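Local coordinates for protein intramolecular trans-sialidase (Macrobdella decora, PDB 3SLI) that cleaves sialic acid from sialoglycoconjugates as a trans-sialidase, probably transferring the sialyl group to its own O7, so that 2,7-anhydro-Neu5Ac is released, at residues Y92-P97 and C124-N129; P277-G282 and S396-I401; I598-V603 and E674-A679; Y622-P627 and K666-S671. One frame throughout, in Å; residues are numbered along the deposited sequence.

Along the chain come first contact 1, then contact 2, then contact 3 with contact 4 nested inside the loop it closes. Contact 1 joins the two sheets of the N-terminal lectin-like sandwich; the other three belong to the sialidase propeller and the sheet inserted in it. Contacts 3 and 4, their centres 12 Å apart, share the sheet of strands 568-572, 579-587, 596-605 and 614-623, and pack the final strand and helix onto it. Contact 2 lies across the chain's centre, about 45 Å from contact 3 between centres. Contacts 1 and 2 touch where Pro97 packs on Arg278, one of the places where sandwich and propeller meet.

Contact 1: Y92-P97 and C124-N129; sequences YTLDRP and CRLFAN
Leu94 and Leu126 meet between the two sheets of the N-terminal beta sandwich, a lectin-like fold of the concanavalin clan, near its edge, and they tie these sheets together. Leu94 belongs to strand 91-96, at the edge of the six-stranded sheet, whereas Leu126 lies on strand 123-128 of the facing one. The strands run in nearly the same direction, 27° apart, with axes 8.1 Å from each other, which leaves room for one interlocking layer of aliphatic side chains.

The contact is wholly one of van der Waals packing. With CG anti to its backbone N (chi1 -180°), Leu94 reaches across to strand 123-128, and its CD2 lies 3.9 Å from Cys124 O. Branched, flexible leucines suit such a layer because their methyls can settle against backbone as well as side chain. Cys124, small and buried, also points across the gap. Ala134, Leu136 and Ile81 extend the apolar surroundings of Leu94.

Polar links of the two strands lead elsewhere. Arg96 NH1 donates to Lys662 O, joining the sandwich to the propeller, while Arg125 on the outer side forms a salt bridge with Asp184. Between the sheets, Leu126 CD1 rests 3.8 Å from Leu94 O and 4.3 Å from Leu94 CG.

Contact 2: P277-G282 and S396-I401; sequences PRDSVG and SGNNLI
The loop 277-282 comes up against the turn of a beta hairpin, and the two backbones are nearest at Gly282 and Asn398, whose CA atoms are 5.2 Å apart. Asn398 alone makes the hairpin's share of the contact. Its side chain crosses that of Val281 at about a right angle, with ND2 3.6 Å from Val281 CG1; the branched valine offers a broad apolar surface to the amide and to Asn398 CB.

The polar side of the contact is carried by water. Asp279 OD2 and Asn398 OD1, both acceptors, stay 3.6 Å apart. Water 1 links the two side chains instead, donating to Asp279 OD1 at 2.6 Å and to Asn398 OD1 at 2.8 Å.

The hairpin joins strands 384-396 and 399-405 through a type II' turn from Ser396 to Asn399, in which Gly397 readily adopts the required positive phi of 72°. These strands belong to the sheet inserted between strands 307-314 and 427-433 of the propeller, while 277-282 links two successive propeller sheets.

Asp279 organises its own loop as an Asx turn. Its CG sits between the backbone N and carbonyl carbon (chi1 66°), which brings OD2 over the following peptides. From one face of the carboxylate, Val281 N and Gly282 N both donate to Asp279 OD2, each at 3.0 Å. Gly282, lacking a side chain, lets the loop fold close against Pro277 CG.

Contact 3: I598-V603 and E674-A679; sequences IWIGLV and ELTGQA
Strand 598-603 passes beside the end of the last helix, where the CA atoms of Ile598 and Leu675 are 7.3 Å apart and those of Ile600 and Thr676 7.7 Å. Between such backbones only side chains and water can bridge, and both do. Water 2 donates to Ile598 O at 2.9 Å and to Leu675 O at 3.0 Å, spanning a strand carbonyl and a carbonyl at the helix end. Ile598 O is also paired with the N of Tyr622 on the adjoining strand.

Next to this bridge lies an apolar layer. Alternate residues of a strand face the same way, so Ile598 and Ile600 both turn toward the helix. Ile598 presents its short branch, CG2, to Leu675 CG at 4.0 Å. Ile600 uses its longer arm: with CG1 anti to the carbonyl carbon (chi1 -69°) and the chain extended, the CD1 methyl reaches out to Leu675 CB at 3.9 Å and to Thr676 CG2 at 3.6 Å.

Threonine is apt here because it is two-faced. Its methyl joins the apolar layer while OG1 turns back to hydrogen-bond Ile672 O in the preceding helical turn. Gly677, with positive phi, then takes the chain away from the helix.

Leu675 also rests on Tyr622 and Tyr670. The closing segment of the chain thus leaves the final sheet of a sialidase beta-propeller and lies against the preceding four-stranded blade, adding to the apolar layer between neighbouring blades.

Contact 4: Y622-P627 and K666-S671; sequences YAVDTP and KFEKYS
The hydroxyl oxygen of Tyr670, which nestles against Val624, is gripped by water 3 and by a carboxylate. Water 3 donates to Tyr670 OH at 2.8 Å, arriving at the ring's edge and in its plane, and donates again to Val624 O at 2.7 Å, so a single molecule stitches the two segments together. Tyr670 OH in turn donates to Glu668 OE1, although the modelled separation is too short to be taken at face value.

These segments lie on neighbouring blades of the sialidase beta-propeller: Tyr622 lies near the end of strand 614-623, and Glu668 and Tyr670 sit on strand 665-670 of the next sheet. Spaced two apart, Glu668 and Tyr670 point to the same side, toward the blade of Tyr622. Glu668 OE2 is held by a salt bridge to Arg101 and a hydrogen bond with Tyr648, which should help this buried acid stay charged and limits the rotation of its carboxylate.

The aromatic part of the contact is an offset edge-to-face pair. The edge of Tyr622 is directed at the face of Tyr670, with centroids 5.1 Å apart and planes at 62°. Tyr622 holds its ring trans to the backbone N, next to the carbonyl carbon (chi1 -180°), which swings it out across the gap and brings its CE2 to 3.5 Å from Tyr670 CE1. The backbones are far apart here, 9.7 Å between the CA atoms of Val624 and Glu668, and the long tyrosine side chains span the gap. Valine, compact and branched, fits beside the phenol end: Val624 CG1 lies 3.7 Å from Tyr670 OH and 4.0 Å from Glu668 OE1.

Contact 1: Y92-P97 and C124-N129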
loop_
_atom_site.group_PDB
_atom_site.type_symbol
_atom_site.label_atom_id
_atom_site.label_comp_id
_atom_site.label_asym_id
_atom_site.label_seq_id
_atom_site.Cartn_x
_atom_site.Cartn_y
_atom_site.Cartn_z
ATOM N N TYR A 92 3.691 25.058 18.104
ATOM C CA TYR A 92 3.137 23.710 18.188
ATOM C C TYR A 92 2.525 23.331 16.846
ATOM O O TYR A 92 1.683 24.053 16.314
ATOM C CB TYR A 92 2.050 23.652 19.268
ATOM C CG TYR A 92 2.528 23.798 20.701
ATOM C CD1 TYR A 92 3.877 24.009 21.004
ATOM C CD2 TYR A 92 1.623 23.692 21.761
ATOM C CE1 TYR A 92 4.315 24.110 22.328
ATOM C CE2 TYR A 92 2.051 23.794 23.090
ATOM C CZ TYR A 92 3.396 24.000 23.361
ATOM O OH TYR A 92 3.816 24.086 24.667
ATOM N N THR A 93 2.943 22.198 16.298
ATOM C CA THR A 93 2.424 21.761 15.005
ATOM C C THR A 93 1.996 20.300 15.068
ATOM O O THR A 93 2.527 19.521 15.862
ATOM C CB THR A 93 3.487 21.942 13.890
ATOM O OG1 THR A 93 4.654 21.177 14.214
ATOM C CG2 THR A 93 3.885 23.417 13.743
ATOM N N LEU A 94 1.034 19.945 14.229
ATOM C CA LEU A 94 0.502 18.585 14.144
ATOM C C LEU A 94 -0.132 18.443 12.761
ATOM O O LEU A 94 -0.889 19.318 12.329
ATOM C CB LEU A 94 -0.568 18.351 15.219
ATOM C CG LEU A 94 -1.196 16.955 15.236
ATOM C CD1 LEU A 94 -0.110 15.911 15.507
ATOM C CD2 LEU A 94 -2.299 16.890 16.281
ATOM N N ASP A 95 0.180 17.353 12.067
ATOM C CA ASP A 95 -0.367 17.128 10.733
ATOM C C ASP A 95 -0.322 15.648 10.359
ATOM O O ASP A 95 0.260 14.836 11.076
ATOM C CB ASP A 95 0.432 17.937 9.692
ATOM C CG ASP A 95 1.834 17.377 9.462
ATOM O OD1 ASP A 95 2.748 17.701 10.250
ATOM O OD2 ASP A 95 2.019 16.603 8.494
ATOM N N ARG A 96 -1.005 15.298 9.277
ATOM C CA ARG A 96 -0.982 13.934 8.756
ATOM C C ARG A 96 -1.201 14.034 7.254
ATOM O O ARG A 96 -2.191 14.606 6.802
ATOM C CB ARG A 96 -2.057 13.026 9.372
ATOM C CG ARG A 96 -1.619 11.550 9.385
ATOM C CD ARG A 96 -2.769 10.549 9.281
ATOM N NE ARG A 96 -3.283 10.449 7.918
ATOM C CZ ARG A 96 -3.755 9.334 7.367
ATOM N NH1 ARG A 96 -3.785 8.201 8.052
ATOM N NH2 ARG A 96 -4.204 9.360 6.126
ATOM N N PRO A 97 -0.219 13.572 6.461
ATOM C CA PRO A 97 -0.306 13.607 4.994
ATOM C C PRO A 97 -1.462 12.743 4.496
ATOM O O PRO A 97 -2.003 11.920 5.248
ATOM C CB PRO A 97 1.027 12.997 4.554
ATOM C CG PRO A 97 1.948 13.297 5.686
ATOM C CD PRO A 97 1.082 13.043 6.899
ATOM N N CYS A 124 -4.047 17.650 21.872
ATOM C CA CYS A 124 -4.623 18.195 20.646
ATOM C C CYS A 124 -4.874 16.989 19.730
ATOM O O CYS A 124 -4.029 16.097 19.641
ATOM C CB CYS A 124 -3.648 19.178 19.966
ATOM S SG CYS A 124 -3.434 20.831 20.762
ATOM N N ARG A 125 -6.036 16.940 19.087
ATOM C CA ARG A 125 -6.366 15.835 18.193
ATOM C C ARG A 125 -7.022 16.307 16.900
ATOM O O ARG A 125 -7.851 17.215 16.916
ATOM C CB ARG A 125 -7.254 14.809 18.906
ATOM C CG ARG A 125 -6.495 13.968 19.909
ATOM C CD ARG A 125 -7.279 12.761 20.373
ATOM N NE ARG A 125 -6.359 11.695 20.766
ATOM C CZ ARG A 125 -6.632 10.753 21.659
ATOM N NH1 ARG A 125 -7.803 10.733 22.267
ATOM N NH2 ARG A 125 -5.726 9.831 21.943
ATOM N N LEU A 126 -6.616 15.712 15.783
ATOM C CA LEU A 126 -7.148 16.063 14.466
ATOM C C LEU A 126 -7.960 14.905 13.911
ATOM O O LEU A 126 -7.542 13.747 14.011
ATOM C CB LEU A 126 -6.015 16.382 13.482
ATOM C CG LEU A 126 -5.517 17.814 13.293
ATOM C CD1 LEU A 126 -4.315 17.785 12.354
ATOM C CD2 LEU A 126 -6.612 18.704 12.730
ATOM N N PHE A 127 -9.087 15.230 13.281
ATOM C CA PHE A 127 -9.983 14.232 12.711
ATOM C C PHE A 127 -10.364 14.667 11.311
ATOM O O PHE A 127 -10.401 15.865 11.006
ATOM C CB PHE A 127 -11.300 14.143 13.514
ATOM C CG PHE A 127 -11.129 13.811 14.969
ATOM C CD1 PHE A 127 -10.746 14.794 15.892
ATOM C CD2 PHE A 127 -11.364 12.519 15.428
ATOM C CE1 PHE A 127 -10.599 14.492 17.247
ATOM C CE2 PHE A 127 -11.220 12.203 16.782
ATOM C CZ PHE A 127 -10.835 13.198 17.697
ATOM N N ALA A 128 -10.704 13.695 10.473
ATOM C CA ALA A 128 -11.162 13.982 9.120
ATOM C C ALA A 128 -11.899 12.775 8.578
ATOM O O ALA A 128 -11.490 11.632 8.802
ATOM C CB ALA A 128 -10.009 14.350 8.204
ATOM N N ASN A 129 -13.041 13.044 7.965
ATOM C CA ASN A 129 -13.872 12.030 7.336
ATOM C C ASN A 129 -14.093 10.752 8.141
ATOM O O ASN A 129 -14.006 9.632 7.614
ATOM C CB ASN A 129 -13.328 11.721 5.937
ATOM C CG ASN A 129 -13.289 12.954 5.037
ATOM O OD1 ASN A 129 -14.049 13.909 5.221
ATOM N ND2 ASN A 129 -12.377 12.951 4.073
#

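Contact 2: P277-G282 and S396-I401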
loop_
_atom_site.group_PDB
_atom_site.type_symbol
_atom_site.label_atom_id
_atom_site.label_comp_id
_atom_site.label_asym_id
_atom_site.label_seq_id
_atom_site.Cartn_x
_atom_site.Cartn_y
_atom_site.Cartn_z
ATOM N N PRO A 277 6.171 5.165 15.089
ATOM C CA PRO A 277 6.556 6.581 15.158
ATOM C C PRO A 277 6.796 7.179 13.778
ATOM O O PRO A 277 7.321 6.520 12.866
ATOM C CB PRO A 277 7.830 6.557 16.006
ATOM C CG PRO A 277 8.380 5.173 15.774
ATOM C CD PRO A 277 7.144 4.323 15.808
ATOM N N ARG A 278 6.356 8.417 13.615
ATOM C CA ARG A 278 6.490 9.124 12.358
ATOM C C ARG A 278 7.498 10.272 12.445
ATOM O O ARG A 278 7.645 11.048 11.498
ATOM C CB ARG A 278 5.119 9.637 11.912
ATOM C CG ARG A 278 4.048 8.536 11.816
ATOM C CD ARG A 278 3.352 8.552 10.465
ATOM N NE ARG A 278 2.958 9.906 10.133
ATOM C CZ ARG A 278 3.290 10.558 9.025
ATOM N NH1 ARG A 278 4.020 9.993 8.069
ATOM N NH2 ARG A 278 2.992 11.841 8.944
ATOM N N ASP A 279 8.197 10.378 13.573
ATOM C CA ASP A 279 9.196 11.433 13.744
ATOM C C ASP A 279 10.412 11.133 12.862
ATOM O O ASP A 279 10.612 9.989 12.449
ATOM C CB ASP A 279 9.616 11.559 15.215
ATOM C CG ASP A 279 10.347 10.336 15.722
ATOM O OD1 ASP A 279 9.680 9.345 16.079
ATOM O OD2 ASP A 279 11.592 10.362 15.762
ATOM N N SER A 280 11.248 12.146 12.633
ATOM C CA SER A 280 12.435 12.019 11.783
ATOM C C SER A 280 13.401 10.886 12.129
ATOM O O SER A 280 14.185 10.460 11.276
ATOM C CB SER A 280 13.196 13.348 11.732
ATOM O OG SER A 280 13.717 13.680 13.009
ATOM N N VAL A 281 13.386 10.422 13.376
ATOM C CA VAL A 281 14.276 9.331 13.767
ATOM C C VAL A 281 13.572 7.975 13.749
ATOM O O VAL A 281 13.959 7.085 12.987
ATOM C CB VAL A 281 14.923 9.566 15.157
ATOM C CG1 VAL A 281 15.847 8.406 15.511
ATOM C CG2 VAL A 281 15.701 10.876 15.161
ATOM N N GLY A 282 12.529 7.833 14.563
ATOM C CA GLY A 282 11.794 6.579 14.652
ATOM C C GLY A 282 11.164 6.049 13.372
ATOM O O GLY A 282 11.059 4.829 13.201
ATOM N N SER A 396 11.323 2.029 22.906
ATOM C CA SER A 396 11.811 2.597 24.156
ATOM C C SER A 396 12.557 3.810 23.617
ATOM O O SER A 396 13.708 3.701 23.173
ATOM C CB SER A 396 12.778 1.640 24.853
ATOM O OG SER A 396 13.173 2.158 26.113
ATOM N N GLY A 397 11.871 4.951 23.586
ATOM C CA GLY A 397 12.471 6.147 23.027
ATOM C C GLY A 397 12.501 5.890 21.528
ATOM O O GLY A 397 11.528 5.359 20.980
ATOM N N ASN A 398 13.618 6.202 20.877
ATOM C CA ASN A 398 13.756 5.980 19.436
ATOM C C ASN A 398 14.262 4.568 19.148
ATOM O O ASN A 398 14.493 4.218 17.995
ATOM C CB ASN A 398 14.741 6.981 18.817
ATOM C CG ASN A 398 14.205 8.392 18.783
ATOM O OD1 ASN A 398 13.015 8.616 18.590
ATOM N ND2 ASN A 398 15.092 9.360 18.952
ATOM N N ASN A 399 14.430 3.762 20.193
ATOM C CA ASN A 399 14.945 2.396 20.048
ATOM C C ASN A 399 13.857 1.334 20.008
ATOM O O ASN A 399 12.970 1.330 20.856
ATOM C CB ASN A 399 15.909 2.066 21.194
ATOM C CG ASN A 399 16.989 3.113 21.366
ATOM O OD1 ASN A 399 17.824 3.325 20.480
ATOM N ND2 ASN A 399 16.961 3.799 22.501
ATOM N N LEU A 400 13.963 0.407 19.056
ATOM C CA LEU A 400 12.998 -0.681 18.911
ATOM C C LEU A 400 13.534 -1.892 19.666
ATOM O O LEU A 400 14.565 -2.463 19.298
ATOM C CB LEU A 400 12.820 -1.052 17.434
ATOM C CG LEU A 400 11.462 -1.538 16.910
ATOM C CD1 LEU A 400 11.692 -2.407 15.678
ATOM C CD2 LEU A 400 10.682 -2.311 17.948
ATOM N N ILE A 401 12.854 -2.274 20.738
ATOM C CA ILE A 401 13.283 -3.420 21.521
ATOM C C ILE A 401 12.505 -4.661 21.102
ATOM O O ILE A 401 11.278 -4.697 21.203
ATOM C CB ILE A 401 13.082 -3.177 23.029
ATOM C CG1 ILE A 401 13.718 -1.841 23.434
ATOM C CG2 ILE A 401 13.673 -4.334 23.834
ATOM C CD1 ILE A 401 15.187 -1.699 23.040
HETATM O O HOH W 1 10.691 7.480 17.629
#

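Contact 3: I598-V603 and E674-A679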
loop_
_atom_site.group_PDB
_atom_site.type_symbol
_atom_site.label_atom_id
_atom_site.label_comp_id
_atom_site.label_asym_id
_atom_site.label_seq_id
_atom_site.Cartn_x
_atom_site.Cartn_y
_atom_site.Cartn_z
ATOM N N ILE A 598 -6.318 6.232 -14.852
ATOM C CA ILE A 598 -6.739 4.963 -15.430
ATOM C C ILE A 598 -6.840 5.239 -16.931
ATOM O O ILE A 598 -7.476 6.204 -17.354
ATOM C CB ILE A 598 -8.100 4.503 -14.870
ATOM C CG1 ILE A 598 -7.975 4.228 -13.368
ATOM C CG2 ILE A 598 -8.576 3.253 -15.597
ATOM C CD1 ILE A 598 -9.296 3.893 -12.686
ATOM N N TRP A 599 -6.138 4.434 -17.719
ATOM C CA TRP A 599 -6.105 4.579 -19.166
ATOM C C TRP A 599 -6.779 3.399 -19.834
ATOM O O TRP A 599 -6.691 2.268 -19.350
ATOM C CB TRP A 599 -4.654 4.594 -19.667
ATOM C CG TRP A 599 -3.780 5.684 -19.122
ATOM C CD1 TRP A 599 -3.237 5.760 -17.870
ATOM C CD2 TRP A 599 -3.326 6.838 -19.834
ATOM N NE1 TRP A 599 -2.472 6.901 -17.759
ATOM C CE2 TRP A 599 -2.511 7.582 -18.946
ATOM C CE3 TRP A 599 -3.526 7.322 -21.135
ATOM C CZ2 TRP A 599 -1.895 8.781 -19.323
ATOM C CZ3 TRP A 599 -2.908 8.517 -21.512
ATOM C CH2 TRP A 599 -2.107 9.233 -20.603
ATOM N N ILE A 600 -7.403 3.663 -20.974
ATOM C CA ILE A 600 -8.039 2.626 -21.769
ATOM C C ILE A 600 -7.249 2.534 -23.080
ATOM O O ILE A 600 -7.074 3.539 -23.794
ATOM C CB ILE A 600 -9.515 2.940 -22.058
ATOM C CG1 ILE A 600 -10.328 2.845 -20.765
ATOM C CG2 ILE A 600 -10.066 1.957 -23.088
ATOM C CD1 ILE A 600 -11.796 3.146 -20.944
ATOM N N GLY A 601 -6.720 1.340 -23.347
ATOM C CA GLY A 601 -5.954 1.101 -24.556
ATOM C C GLY A 601 -6.708 0.189 -25.507
ATOM O O GLY A 601 -7.125 -0.907 -25.121
ATOM N N LEU A 602 -6.899 0.656 -26.737
ATOM C CA LEU A 602 -7.607 -0.096 -27.773
ATOM C C LEU A 602 -6.607 -0.857 -28.635
ATOM O O LEU A 602 -5.656 -0.269 -29.163
ATOM C CB LEU A 602 -8.437 0.859 -28.639
ATOM C CG LEU A 602 -9.873 1.195 -28.203
ATOM C CD1 LEU A 602 -10.045 1.212 -26.689
ATOM C CD2 LEU A 602 -10.311 2.509 -28.836
ATOM N N VAL A 603 -6.814 -2.166 -28.753
ATOM C CA VAL A 603 -5.934 -3.035 -29.529
ATOM C C VAL A 603 -6.254 -2.963 -31.022
ATOM O O VAL A 603 -7.394 -3.187 -31.434
ATOM C CB VAL A 603 -6.033 -4.509 -29.053
ATOM C CG1 VAL A 603 -5.190 -5.424 -29.956
ATOM C CG2 VAL A 603 -5.584 -4.629 -27.594
ATOM N N GLU A 674 -17.835 6.467 -17.363
ATOM C CA GLU A 674 -17.050 7.414 -16.578
ATOM C C GLU A 674 -15.622 7.472 -17.105
ATOM O O GLU A 674 -15.111 8.543 -17.439
ATOM C CB GLU A 674 -17.032 7.011 -15.101
ATOM C CG GLU A 674 -18.377 7.156 -14.410
ATOM C CD GLU A 674 -18.334 6.796 -12.936
ATOM O OE1 GLU A 674 -18.253 5.593 -12.618
ATOM O OE2 GLU A 674 -18.392 7.715 -12.091
ATOM N N LEU A 675 -15.000 6.304 -17.208
ATOM C CA LEU A 675 -13.623 6.185 -17.679
ATOM C C LEU A 675 -13.351 6.822 -19.049
ATOM O O LEU A 675 -12.273 7.385 -19.261
ATOM C CB LEU A 675 -13.203 4.715 -17.686
ATOM C CG LEU A 675 -12.424 4.108 -16.514
ATOM C CD1 LEU A 675 -12.350 5.018 -15.319
ATOM C CD2 LEU A 675 -13.011 2.770 -16.163
ATOM N N THR A 676 -14.315 6.744 -19.967
ATOM C CA THR A 676 -14.139 7.321 -21.300
ATOM C C THR A 676 -14.533 8.795 -21.365
ATOM O O THR A 676 -14.711 9.357 -22.450
ATOM C CB THR A 676 -14.919 6.538 -22.377
ATOM O OG1 THR A 676 -16.306 6.481 -22.022
ATOM C CG2 THR A 676 -14.373 5.128 -22.512
ATOM N N GLY A 677 -14.683 9.411 -20.195
ATOM C CA GLY A 677 -15.049 10.816 -20.128
ATOM C C GLY A 677 -16.440 11.091 -20.659
ATOM O O GLY A 677 -16.843 12.244 -20.799
ATOM N N GLN A 678 -17.193 10.026 -20.902
ATOM C CA GLN A 678 -18.544 10.132 -21.430
ATOM C C GLN A 678 -19.541 10.349 -20.280
ATOM O O GLN A 678 -20.690 9.906 -20.349
ATOM C CB GLN A 678 -18.861 8.861 -22.222
ATOM C CG GLN A 678 -20.168 8.873 -22.974
ATOM C CD GLN A 678 -21.012 7.660 -22.645
ATOM O OE1 GLN A 678 -20.792 6.573 -23.181
ATOM N NE2 GLN A 678 -21.966 7.831 -21.739
ATOM N N ALA A 679 -19.098 11.093 -19.265
ATOM C CA ALA A 679 -19.876 11.410 -18.064
ATOM C C ALA A 679 -19.954 10.235 -17.084
ATOM O O ALA A 679 -19.382 10.370 -15.977
ATOM C CB ALA A 679 -21.285 11.926 -18.428
ATOM O OXT ALA A 679 -20.554 9.192 -17.427
HETATM O O HOH W 2 -9.555 6.078 -19.371
#

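Contact 4: Y622-P627 and K666-S671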
loop_
_atom_site.group_PDB
_atom_site.type_symbol
_atom_site.label_atom_id
_atom_site.label_comp_id
_atom_site.label_asym_id
_atom_site.label_seq_id
_atom_site.Cartn_x
_atom_site.Cartn_y
_atom_site.Cartn_z
ATOM N N TYR A 622 -8.179 8.831 -17.385
ATOM C CA TYR A 622 -9.120 9.311 -16.385
ATOM C C TYR A 622 -8.361 9.647 -15.109
ATOM O O TYR A 622 -7.664 8.790 -14.567
ATOM C CB TYR A 622 -10.149 8.210 -16.111
ATOM C CG TYR A 622 -11.197 8.576 -15.096
ATOM C CD1 TYR A 622 -12.393 9.174 -15.493
ATOM C CD2 TYR A 622 -11.008 8.299 -13.740
ATOM C CE1 TYR A 622 -13.375 9.491 -14.572
ATOM C CE2 TYR A 622 -11.989 8.614 -12.803
ATOM C CZ TYR A 622 -13.171 9.206 -13.231
ATOM O OH TYR A 622 -14.153 9.509 -12.326
ATOM N N ALA A 623 -8.462 10.898 -14.664
ATOM C CA ALA A 623 -7.782 11.348 -13.444
ATOM C C ALA A 623 -8.653 11.038 -12.234
ATOM O O ALA A 623 -9.787 11.500 -12.139
ATOM C CB ALA A 623 -7.474 12.849 -13.516
ATOM N N VAL A 624 -8.116 10.249 -11.313
ATOM C CA VAL A 624 -8.838 9.840 -10.116
ATOM C C VAL A 624 -9.038 10.962 -9.086
ATOM O O VAL A 624 -10.008 10.942 -8.318
ATOM C CB VAL A 624 -8.139 8.604 -9.490
ATOM C CG1 VAL A 624 -8.591 8.367 -8.045
ATOM C CG2 VAL A 624 -8.442 7.374 -10.349
ATOM N N ASP A 625 -8.148 11.952 -9.108
ATOM C CA ASP A 625 -8.200 13.076 -8.170
ATOM C C ASP A 625 -7.411 14.231 -8.802
ATOM O O ASP A 625 -7.272 14.277 -10.024
ATOM C CB ASP A 625 -7.584 12.658 -6.818
ATOM C CG ASP A 625 -8.157 13.432 -5.626
ATOM O OD1 ASP A 625 -8.484 14.633 -5.760
ATOM O OD2 ASP A 625 -8.260 12.831 -4.538
ATOM N N THR A 626 -6.920 15.167 -7.987
ATOM C CA THR A 626 -6.155 16.301 -8.492
ATOM C C THR A 626 -4.674 15.896 -8.654
ATOM O O THR A 626 -4.237 14.906 -8.061
ATOM C CB THR A 626 -6.391 17.582 -7.617
ATOM O OG1 THR A 626 -6.390 17.244 -6.223
ATOM C CG2 THR A 626 -7.740 18.215 -7.971
ATOM N N PRO A 627 -3.883 16.657 -9.441
ATOM C CA PRO A 627 -2.463 16.356 -9.689
ATOM C C PRO A 627 -1.503 16.103 -8.534
ATOM O O PRO A 627 -0.553 15.332 -8.693
ATOM C CB PRO A 627 -2.003 17.531 -10.553
ATOM C CG PRO A 627 -3.260 17.947 -11.264
ATOM C CD PRO A 627 -4.271 17.895 -10.146
ATOM N N LYS A 666 -7.607 2.109 -0.524
ATOM C CA LYS A 666 -9.003 2.343 -0.871
ATOM C C LYS A 666 -9.538 1.543 -2.055
ATOM O O LYS A 666 -8.805 1.251 -3.001
ATOM C CB LYS A 666 -9.212 3.842 -1.119
ATOM C CG LYS A 666 -8.871 4.718 0.100
ATOM C CD LYS A 666 -9.911 4.528 1.204
ATOM C CE LYS A 666 -9.491 5.182 2.507
ATOM N NZ LYS A 666 -10.529 4.993 3.571
ATOM N N PHE A 667 -10.831 1.225 -1.998
ATOM C CA PHE A 667 -11.512 0.480 -3.050
ATOM C C PHE A 667 -12.563 1.377 -3.701
ATOM O O PHE A 667 -13.455 1.898 -3.021
ATOM C CB PHE A 667 -12.163 -0.789 -2.472
ATOM C CG PHE A 667 -12.973 -1.575 -3.481
ATOM C CD1 PHE A 667 -12.352 -2.187 -4.576
ATOM C CD2 PHE A 667 -14.362 -1.657 -3.368
ATOM C CE1 PHE A 667 -13.102 -2.864 -5.542
ATOM C CE2 PHE A 667 -15.122 -2.333 -4.331
ATOM C CZ PHE A 667 -14.488 -2.935 -5.422
ATOM N N GLU A 668 -12.431 1.590 -5.011
ATOM C CA GLU A 668 -13.361 2.416 -5.778
ATOM C C GLU A 668 -13.807 1.670 -7.051
ATOM O O GLU A 668 -13.119 0.758 -7.503
ATOM C CB GLU A 668 -12.708 3.761 -6.121
ATOM C CG GLU A 668 -12.340 4.575 -4.868
ATOM C CD GLU A 668 -11.625 5.892 -5.154
ATOM O OE1 GLU A 668 -11.616 6.356 -6.309
ATOM O OE2 GLU A 668 -11.075 6.477 -4.198
ATOM N N LYS A 669 -14.967 2.040 -7.594
ATOM C CA LYS A 669 -15.532 1.413 -8.795
ATOM C C LYS A 669 -15.821 2.500 -9.819
ATOM O O LYS A 669 -16.273 3.587 -9.455
ATOM C CB LYS A 669 -16.870 0.737 -8.483
ATOM C CG LYS A 669 -16.878 -0.302 -7.381
ATOM C CD LYS A 669 -18.323 -0.688 -7.103
ATOM C CE LYS A 669 -18.444 -1.794 -6.079
ATOM N NZ LYS A 669 -19.869 -2.188 -5.900
ATOM N N TYR A 670 -15.641 2.181 -11.097
ATOM C CA TYR A 670 -15.874 3.134 -12.179
ATOM C C TYR A 670 -16.510 2.444 -13.377
ATOM O O TYR A 670 -16.161 1.305 -13.699
ATOM C CB TYR A 670 -14.544 3.762 -12.624
ATOM C CG TYR A 670 -13.846 4.590 -11.566
ATOM C CD1 TYR A 670 -14.233 5.907 -11.333
ATOM C CD2 TYR A 670 -12.806 4.058 -10.792
ATOM C CE1 TYR A 670 -13.609 6.679 -10.356
ATOM C CE2 TYR A 670 -12.174 4.824 -9.808
ATOM C CZ TYR A 670 -12.586 6.135 -9.602
ATOM O OH TYR A 670 -11.977 6.927 -8.658
ATOM N N SER A 671 -17.469 3.111 -14.012
ATOM C CA SER A 671 -18.115 2.552 -15.195
ATOM C C SER A 671 -17.279 2.933 -16.424
ATOM O O SER A 671 -16.505 3.900 -16.378
ATOM C CB SER A 671 -19.556 3.081 -15.348
ATOM O OG SER A 671 -19.596 4.480 -15.607
HETATM O O HOH W 3 -12.395 9.645 -8.691
#